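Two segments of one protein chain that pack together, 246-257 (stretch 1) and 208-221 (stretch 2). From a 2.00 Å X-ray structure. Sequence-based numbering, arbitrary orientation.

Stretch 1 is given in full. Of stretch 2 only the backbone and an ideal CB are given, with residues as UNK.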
# COMPACT_ATOMS: atom_id res chain seq x y z
N TYR A 246 26.72 -13.28 3.16
CA TYR A 246 26.98 -13.89 4.46
C TYR A 246 27.46 -12.88 5.49
O TYR A 246 27.27 -13.06 6.69
CB TYR A 246 28.01 -15.02 4.32
CG TYR A 246 27.45 -16.23 3.60
CD1 TYR A 246 26.53 -17.06 4.22
CD2 TYR A 246 27.84 -16.53 2.30
CE1 TYR A 246 26.02 -18.16 3.56
CE2 TYR A 246 27.33 -17.63 1.64
CZ TYR A 246 26.42 -18.45 2.27
OH TYR A 246 25.90 -19.55 1.63
N LYS A 247 28.05 -11.79 5.01
CA LYS A 247 28.48 -10.70 5.86
C LYS A 247 27.31 -9.75 6.15
O LYS A 247 27.31 -9.02 7.14
CB LYS A 247 29.65 -9.95 5.20
CG LYS A 247 29.64 -8.43 5.32
CD LYS A 247 30.42 -7.96 6.56
CE LYS A 247 30.21 -6.47 6.81
NZ LYS A 247 30.68 -6.02 8.16
N MET A 248 26.29 -9.80 5.29
CA MET A 248 25.12 -8.92 5.42
C MET A 248 23.98 -9.51 6.27
O MET A 248 23.24 -8.76 6.92
CB MET A 248 24.57 -8.55 4.03
CG MET A 248 25.51 -7.72 3.17
SD MET A 248 24.73 -7.01 1.70
CE MET A 248 24.33 -8.49 0.77
N ILE A 249 23.83 -10.83 6.27
CA ILE A 249 22.72 -11.45 6.99
C ILE A 249 22.91 -11.43 8.51
O ILE A 249 22.07 -11.93 9.25
CB ILE A 249 22.49 -12.92 6.56
CG1 ILE A 249 23.78 -13.73 6.64
CG2 ILE A 249 21.86 -12.99 5.18
CD1 ILE A 249 23.60 -15.19 6.30
N GLY A 250 24.01 -10.85 8.97
CA GLY A 250 24.33 -10.90 10.39
C GLY A 250 24.87 -12.27 10.76
O GLY A 250 25.74 -12.80 10.07
N HIS A 251 24.35 -12.85 11.84
CA HIS A 251 24.86 -14.13 12.33
C HIS A 251 23.71 -15.08 12.68
O HIS A 251 22.90 -14.76 13.55
CB HIS A 251 25.75 -13.89 13.55
CG HIS A 251 26.50 -12.59 13.51
ND1 HIS A 251 25.93 -11.39 13.89
CD2 HIS A 251 27.76 -12.30 13.13
CE1 HIS A 251 26.81 -10.42 13.75
NE2 HIS A 251 27.93 -10.94 13.29
N LEU A 252 23.65 -16.24 12.04
CA LEU A 252 22.44 -17.07 12.09
C LEU A 252 22.60 -18.47 12.70
O LEU A 252 23.69 -19.03 12.74
CB LEU A 252 21.87 -17.24 10.68
CG LEU A 252 21.01 -16.17 10.03
CD1 LEU A 252 21.85 -15.00 9.56
CD2 LEU A 252 20.27 -16.81 8.86
N ASN A 253 21.47 -19.02 13.15
CA ASN A 253 21.37 -20.38 13.68
C ASN A 253 21.91 -21.36 12.65
O ASN A 253 21.36 -21.44 11.57
CB ASN A 253 19.92 -20.72 13.98
CG ASN A 253 19.13 -19.53 14.49
OD1 ASN A 253 18.26 -19.02 13.78
ND2 ASN A 253 19.41 -19.08 15.71
N GLU A 254 22.98 -22.10 12.96
CA GLU A 254 23.65 -22.98 11.98
C GLU A 254 22.67 -23.98 11.34
O GLU A 254 22.95 -24.53 10.27
CB GLU A 254 24.82 -23.74 12.62
CG GLU A 254 24.60 -24.11 14.07
CD GLU A 254 25.05 -23.01 15.01
OE1 GLU A 254 26.13 -22.43 14.76
OE2 GLU A 254 24.32 -22.73 15.99
N LYS A 255 21.53 -24.20 11.97
CA LYS A 255 20.45 -24.92 11.31
C LYS A 255 19.91 -24.08 10.10
O LYS A 255 19.68 -24.65 9.02
CB LYS A 255 19.32 -25.24 12.29
CG LYS A 255 18.33 -26.29 11.80
CD LYS A 255 16.90 -25.90 12.16
CE LYS A 255 15.89 -26.86 11.55
NZ LYS A 255 16.37 -27.39 10.25
N ASP A 256 19.75 -22.76 10.28
CA ASP A 256 19.34 -21.83 9.22
C ASP A 256 20.30 -21.95 8.03
O ASP A 256 19.90 -22.18 6.87
CB ASP A 256 19.34 -20.38 9.71
CG ASP A 256 18.21 -20.07 10.69
OD1 ASP A 256 17.51 -21.02 11.13
OD2 ASP A 256 18.00 -18.86 10.99
N LEU A 257 21.60 -21.81 8.35
CA LEU A 257 22.65 -21.87 7.33
C LEU A 257 22.53 -23.12 6.49
O LEU A 257 22.72 -23.07 5.28
CB LEU A 257 24.06 -21.79 7.95
CG LEU A 257 24.60 -20.49 8.57
CD1 LEU A 257 23.77 -19.98 9.70
CD2 LEU A 257 25.95 -20.74 9.10
N UNK A 208 19.21 -1.92 1.05
CA UNK A 208 20.48 -1.71 1.77
C UNK A 208 20.84 -2.89 2.69
O UNK A 208 20.02 -3.78 2.93
CB UNK A 208 20.40 -0.43 2.60
N UNK A 209 22.08 -2.89 3.17
CA UNK A 209 22.61 -3.97 3.99
C UNK A 209 21.77 -4.15 5.25
O UNK A 209 21.58 -5.27 5.73
CB UNK A 209 24.07 -3.70 4.36
N UNK A 210 21.25 -3.05 5.78
CA UNK A 210 20.43 -3.10 6.98
C UNK A 210 19.11 -3.83 6.75
O UNK A 210 18.60 -4.51 7.64
CB UNK A 210 20.16 -1.68 7.48
N UNK A 211 18.55 -3.68 5.56
CA UNK A 211 17.31 -4.38 5.23
C UNK A 211 17.59 -5.87 5.12
O UNK A 211 16.81 -6.69 5.59
CB UNK A 211 16.70 -3.85 3.93
N UNK A 212 18.72 -6.22 4.51
CA UNK A 212 19.13 -7.62 4.41
C UNK A 212 19.20 -8.29 5.78
O UNK A 212 18.75 -9.41 5.96
CB UNK A 212 20.49 -7.72 3.71
N UNK A 213 19.81 -7.58 6.72
CA UNK A 213 19.92 -8.00 8.12
C UNK A 213 18.54 -8.32 8.67
O UNK A 213 18.26 -9.43 9.15
CB UNK A 213 20.59 -6.92 8.97
N UNK A 214 17.68 -7.32 8.56
CA UNK A 214 16.28 -7.38 8.98
C UNK A 214 15.54 -8.57 8.37
O UNK A 214 14.87 -9.31 9.08
CB UNK A 214 15.57 -6.08 8.60
N UNK A 215 15.70 -8.77 7.06
CA UNK A 215 15.05 -9.89 6.37
C UNK A 215 15.53 -11.22 6.93
O UNK A 215 14.73 -12.15 7.14
CB UNK A 215 15.32 -9.83 4.87
N UNK A 216 16.84 -11.31 7.19
CA UNK A 216 17.44 -12.57 7.64
C UNK A 216 16.94 -13.00 9.03
O UNK A 216 16.78 -14.20 9.30
CB UNK A 216 18.96 -12.44 7.66
N UNK A 217 16.66 -12.03 9.89
CA UNK A 217 16.09 -12.30 11.21
C UNK A 217 14.82 -13.15 11.13
O UNK A 217 14.53 -13.93 12.05
CB UNK A 217 15.78 -10.98 11.92
N UNK A 218 14.08 -13.01 10.04
CA UNK A 218 12.81 -13.71 9.87
C UNK A 218 12.98 -15.20 9.57
O UNK A 218 12.00 -15.96 9.54
CB UNK A 218 12.01 -13.05 8.74
N UNK A 219 14.21 -15.63 9.33
CA UNK A 219 14.44 -17.02 8.98
C UNK A 219 14.16 -17.93 10.18
O UNK A 219 13.68 -19.06 10.03
CB UNK A 219 15.87 -17.21 8.48
N UNK A 220 14.40 -17.42 11.38
CA UNK A 220 14.20 -18.18 12.60
C UNK A 220 12.75 -18.18 13.09
O UNK A 220 12.45 -18.70 14.16
CB UNK A 220 15.11 -17.62 13.70
N UNK A 221 11.85 -17.59 12.30
CA UNK A 221 10.43 -17.52 12.68
C UNK A 221 9.87 -18.92 12.90
O UNK A 221 10.26 -19.87 12.21
CB UNK A 221 9.62 -16.79 11.61

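Position 208 precedes a helix, its CB points away from stretch 1, and phi is -70°. Small polar caps or proline would suit. It is Pro208, at the N-cap; its O accepts a bond from the backbone N of 212.

At 209 the CB points sideways, with the ideal CB 4.3 Å from Met248 SD. A long, flexible side chain could lie along Met248 and reach Lys247; methionine, glutamine or glutamate would fit. It is Gln209. Its CG packs on Met248 CG at 3.8 Å, and its NE2 comes within 3.9 Å of Lys247 CE, with no hydrogen bond across.

Positions 210 and 211 meet nothing of stretch 1, so the choice is open. They are Ser210 and Ala211.

At 212 the CB points toward stretch 1, 4.2 Å from Met248 CB. The surroundings are apolar, from Met248 and Ile249; valine, isoleucine, leucine or alanine would suit. It is Val212, chi1 t. Its CG1 lies 3.7 Å from Met248 CB and 4.2 Å from Ile249 CG2, so one methyl touches both residues.

At 213 the CB points sideways, 3.8 Å from Met248 O, beside Gly250. The carbonyl O of Met248 is near and could attract a donor; lysine, arginine, glutamine or a small residue would suit. It is Arg213. Its guanidinium has Met248 O at its edge, near its plane, but no hydrogen bond forms. The backbone is close too: Arg213 CA is 3.6 Å from Met248 O.

Positions 214 and 215 reach nothing of stretch 1, which sets no limit there; many side chains compatible with a helix would do. They are Glu214 and Ile215.

At 216 the CB points toward stretch 1 and lies 3.5 Å from Ile249 O. The backbones are close, so a small side chain is favoured: alanine, glycine or perhaps serine. It is Ala216. Its CB packs on Ile249 CB at 3.7 Å and lies 4.3 Å from Leu252 CD1.

Positions 217 and 218 point away, and polar residues are natural there. They are Arg217 and Gln218.

At 219 the CB points toward stretch 1, with Leu252 CD2 at 4.4 Å and Asp256 OD2 at 3.7 Å. Leucine, isoleucine or valine would answer the leucine; a donor could answer the carboxylate. It is Ile219. Its CD1 meets Leu252 CD2 at 3.7 Å, while its CG2 lies 3.2 Å from Asp256 OD2.

At 220 the CB points sideways, near Asn253 and Asp256. Serine, alanine, threonine or asparagine would suit. It is Ser220. Its OG turns back within its own stretch and donates to Arg217 O at 3.0 Å.

Position 221 is out of reach, so almost any side chain would do. It is Asp221, bonded elsewhere in the structure.

Stretch 2 208-221: PQSAVREIARQISD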
# COMPACT_ATOMS: atom_id res chain seq x y z
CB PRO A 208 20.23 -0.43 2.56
CG PRO A 208 18.76 -0.33 2.68
CD PRO A 208 18.19 -0.93 1.43
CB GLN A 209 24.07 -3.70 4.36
CG GLN A 209 24.67 -4.72 5.32
CD GLN A 209 26.16 -4.51 5.57
OE1 GLN A 209 26.89 -3.98 4.72
NE2 GLN A 209 26.62 -4.90 6.76
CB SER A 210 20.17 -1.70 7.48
OG SER A 210 19.45 -0.96 6.51
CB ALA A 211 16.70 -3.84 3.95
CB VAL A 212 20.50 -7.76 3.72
CG1 VAL A 212 20.91 -9.22 3.70
CG2 VAL A 212 20.45 -7.18 2.31
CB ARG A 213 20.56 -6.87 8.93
CG ARG A 213 21.22 -7.27 10.23
CD ARG A 213 22.27 -6.21 10.61
NE ARG A 213 22.89 -5.58 9.44
CZ ARG A 213 22.99 -4.26 9.25
NH1 ARG A 213 22.50 -3.41 10.15
NH2 ARG A 213 23.59 -3.79 8.16
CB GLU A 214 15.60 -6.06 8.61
CG GLU A 214 14.26 -5.81 9.26
CD GLU A 214 14.35 -5.80 10.77
OE1 GLU A 214 15.42 -5.41 11.30
OE2 GLU A 214 13.36 -6.21 11.43
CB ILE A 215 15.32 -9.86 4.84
CG1 ILE A 215 14.55 -8.70 4.18
CG2 ILE A 215 14.91 -11.18 4.21
CD1 ILE A 215 15.16 -8.23 2.83
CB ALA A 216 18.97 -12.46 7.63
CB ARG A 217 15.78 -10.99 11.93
CG ARG A 217 16.99 -10.26 12.48
CD ARG A 217 16.58 -8.96 13.16
NE ARG A 217 17.71 -8.24 13.73
CZ ARG A 217 18.23 -8.47 14.94
NH1 ARG A 217 17.71 -9.43 15.71
NH2 ARG A 217 19.26 -7.76 15.37
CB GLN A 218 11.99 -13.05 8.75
CG GLN A 218 11.72 -11.58 8.99
CD GLN A 218 10.80 -11.36 10.16
OE1 GLN A 218 9.86 -12.13 10.37
NE2 GLN A 218 11.07 -10.35 10.95
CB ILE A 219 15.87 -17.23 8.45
CG1 ILE A 219 16.00 -16.58 7.07
CG2 ILE A 219 16.20 -18.71 8.36
CD1 ILE A 219 17.41 -16.63 6.48
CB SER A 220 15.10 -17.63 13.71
OG SER A 220 14.85 -16.25 13.93
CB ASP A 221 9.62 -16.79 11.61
CG ASP A 221 8.27 -16.32 12.12
OD1 ASP A 221 7.33 -17.14 12.21
OD2 ASP A 221 8.15 -15.12 12.44
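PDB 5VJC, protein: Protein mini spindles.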